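Local coordinates for nodulation protein S (Bradyrhizobium sp., PDB 3OFK) that probably transfers a methyl group from S-adenosylmethionine to a nitrogen of the Nod-factor precursor, a step in making the lipochitooligosaccharide signal of root nodulation, at residues 8-12 / 13-17. Numbering follows the deposited sequence.
Sequences VSVDN and TYQSL. With SAH (S-adenosyl-L-homocysteine), chain E.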
loop_
_atom_site.group_PDB
_atom_site.type_symbol
_atom_site.label_atom_id
_atom_site.label_comp_id
_atom_site.label_asym_id
_atom_site.label_seq_id
_atom_site.Cartn_x
_atom_site.Cartn_y
_atom_site.Cartn_z
ATOM N N VAL A 8 16.812 9.875 7.604
ATOM C CA VAL A 8 17.474 8.862 8.426
ATOM C C VAL A 8 18.186 7.813 7.542
ATOM O O VAL A 8 17.691 7.443 6.481
ATOM C CB VAL A 8 16.448 8.162 9.352
ATOM C CG1 VAL A 8 17.030 6.888 9.950
ATOM C CG2 VAL A 8 15.991 9.140 10.441
ATOM N N SER A 9 19.353 7.356 7.977
ATOM C CA SER A 9 20.141 6.401 7.194
ATOM C C SER A 9 20.466 5.148 8.012
ATOM O O SER A 9 21.056 5.242 9.102
ATOM C CB SER A 9 21.436 7.050 6.706
ATOM O OG SER A 9 22.094 6.247 5.739
ATOM N N VAL A 10 20.073 3.993 7.457
ATOM C CA VAL A 10 20.232 2.660 8.093
ATOM C C VAL A 10 20.959 1.632 7.174
ATOM O O VAL A 10 21.251 1.922 5.996
ATOM C CB VAL A 10 18.861 2.096 8.538
ATOM C CG1 VAL A 10 18.379 2.838 9.784
ATOM C CG2 VAL A 10 17.855 2.176 7.391
ATOM N N ASP A 11 21.267 0.446 7.718
ATOM C CA ASP A 11 21.984 -0.597 6.953
ATOM C C ASP A 11 21.070 -1.436 6.017
ATOM O O ASP A 11 21.530 -2.009 5.030
ATOM C CB ASP A 11 22.763 -1.507 7.913
ATOM C CG ASP A 11 23.960 -0.801 8.537
ATOM O OD1 ASP A 11 24.226 0.362 8.164
ATOM O OD2 ASP A 11 24.646 -1.403 9.387
ATOM N N ASN A 12 19.785 -1.480 6.299
ATOM C CA ASN A 12 18.894 -2.290 5.512
ATOM C C ASN A 12 17.445 -1.841 5.663
ATOM O O ASN A 12 17.111 -1.012 6.504
ATOM C CB ASN A 12 19.052 -3.776 5.886
ATOM C CG ASN A 12 18.757 -4.052 7.361
ATOM O OD1 ASN A 12 17.644 -3.834 7.852
ATOM N ND2 ASN A 12 19.759 -4.549 8.068
ATOM N N THR A 13 16.588 -2.391 4.824
ATOM C CA THR A 13 15.208 -1.939 4.777
ATOM C C THR A 13 14.468 -2.351 6.065
ATOM O O THR A 13 13.609 -1.612 6.543
ATOM C CB THR A 13 14.506 -2.422 3.466
ATOM O OG1 THR A 13 15.137 -1.793 2.338
ATOM C CG2 THR A 13 13.028 -2.109 3.477
ATOM N N TYR A 14 14.827 -3.481 6.658
ATOM C CA TYR A 14 14.207 -3.833 7.938
ATOM C C TYR A 14 14.402 -2.694 8.951
ATOM O O TYR A 14 13.455 -2.262 9.596
ATOM C CB TYR A 14 14.738 -5.179 8.486
ATOM C CG TYR A 14 14.223 -5.500 9.876
ATOM C CD1 TYR A 14 13.160 -6.397 10.059
ATOM C CD2 TYR A 14 14.788 -4.894 11.020
ATOM C CE1 TYR A 14 12.667 -6.680 11.339
ATOM C CE2 TYR A 14 14.297 -5.164 12.306
ATOM C CZ TYR A 14 13.239 -6.062 12.456
ATOM O OH TYR A 14 12.739 -6.345 13.706
ATOM N N GLN A 15 15.629 -2.205 9.094
ATOM C CA GLN A 15 15.922 -1.179 10.098
ATOM C C GLN A 15 15.219 0.148 9.785
ATOM O O GLN A 15 14.811 0.881 10.687
ATOM C CB GLN A 15 17.425 -0.961 10.205
ATOM C CG GLN A 15 18.211 -2.176 10.707
ATOM C CD GLN A 15 19.706 -1.914 10.715
ATOM O OE1 GLN A 15 20.163 -0.904 10.195
ATOM N NE2 GLN A 15 20.472 -2.823 11.311
ATOM N N SER A 16 15.073 0.435 8.495
ATOM C CA SER A 16 14.367 1.605 8.032
ATOM C C SER A 16 12.916 1.565 8.510
ATOM O O SER A 16 12.403 2.536 9.088
ATOM C CB SER A 16 14.428 1.663 6.501
ATOM O OG SER A 16 13.667 2.744 6.008
ATOM N N LEU A 17 12.269 0.431 8.247
ATOM C CA LEU A 17 10.906 0.171 8.671
ATOM C C LEU A 17 10.754 0.271 10.207
ATOM O O LEU A 17 9.866 0.981 10.702
ATOM C CB LEU A 17 10.501 -1.221 8.163
ATOM C CG LEU A 17 9.707 -1.315 6.856
ATOM C CD1 LEU A 17 9.959 -0.188 5.882
ATOM C CD2 LEU A 17 9.817 -2.676 6.154
HETATM N N SAH E . -0.209 1.435 2.909
HETATM C CA SAH E . -0.118 2.395 4.004
HETATM C CB SAH E . 1.226 2.245 4.712
HETATM C CG SAH E . 2.504 2.595 3.965
HETATM S SD SAH E . 4.019 2.588 4.987
HETATM C C SAH E . -0.332 3.855 3.573
HETATM O O SAH E . -0.304 4.180 2.384
HETATM O OXT SAH E . -0.537 4.729 4.413
HETATM C "C5'" SAH E . 4.666 1.011 4.340
HETATM C "C4'" SAH E . 4.298 -0.267 5.067
HETATM O "O4'" SAH E . 4.688 -1.375 4.256
HETATM C "C3'" SAH E . 4.982 -0.440 6.422
HETATM O "O3'" SAH E . 4.034 -0.915 7.387
HETATM C "C2'" SAH E . 6.063 -1.491 6.125
HETATM O "O2'" SAH E . 6.389 -2.260 7.257
HETATM C "C1'" SAH E . 5.372 -2.311 5.071
HETATM N N9 SAH E . 6.204 -3.164 4.191
HETATM C C8 SAH E . 7.420 -2.860 3.635
HETATM N N7 SAH E . 7.800 -3.899 2.861
HETATM C C5 SAH E . 6.855 -4.855 2.906
HETATM C C6 SAH E . 6.779 -6.077 2.237
HETATM N N6 SAH E . 7.833 -6.479 1.474
HETATM N N1 SAH E . 5.678 -6.866 2.461
HETATM C C2 SAH E . 4.655 -6.413 3.288
HETATM N N3 SAH E . 4.738 -5.175 3.917
HETATM C C4 SAH E . 5.822 -4.394 3.713
#
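Asn12 caps helix 13-21 through Gln15, whose own side chain reaches the residue before the cap, a worked example of helix N-capping. Asn12 is the N-cap: its OD1 accepts from Gln15 N at 2.9 Å, with the donor tilted 25° from the carbonyl plane. A chi1 of 59° places CG in the position flanked by both backbone neighbours of CA, folding the amide back over the opening turn. OD1 also sits 3.1 Å from Tyr14 N, but at an angle too poor for a bond. One residue on, Ser16 N donates to Asn12 O over 3.2 Å, the first regular helical bond.

A second side-chain-to-backbone bond comes from Gln15, whose extended side chain reaches back along the incoming loop until OE1 accepts from Asp11 N at 3.0 Å. The Asn12 and Gln15 side chains run nearly perpendicular, their amide planes turned 51° apart, and the Gln15 CG lies 3.3 Å from Asn12 OD1.

Apolar contact is supplied by Val10, which runs antiparallel to the Gln15 side chain. Its CG2 meets Ser16 CB at 3.6 Å, and outside the turn the same side chain touches Arg19.

Further along, Leu17 lies against S-adenosyl-L-homocysteine, with CG 3.5 Å from O2'. Two side-chain-to-backbone bonds thus tie loop to helix, satisfying Gln15 N in the first turn and Asp11 N in the loop and fixing the start of a helix that lines the cofactor pocket.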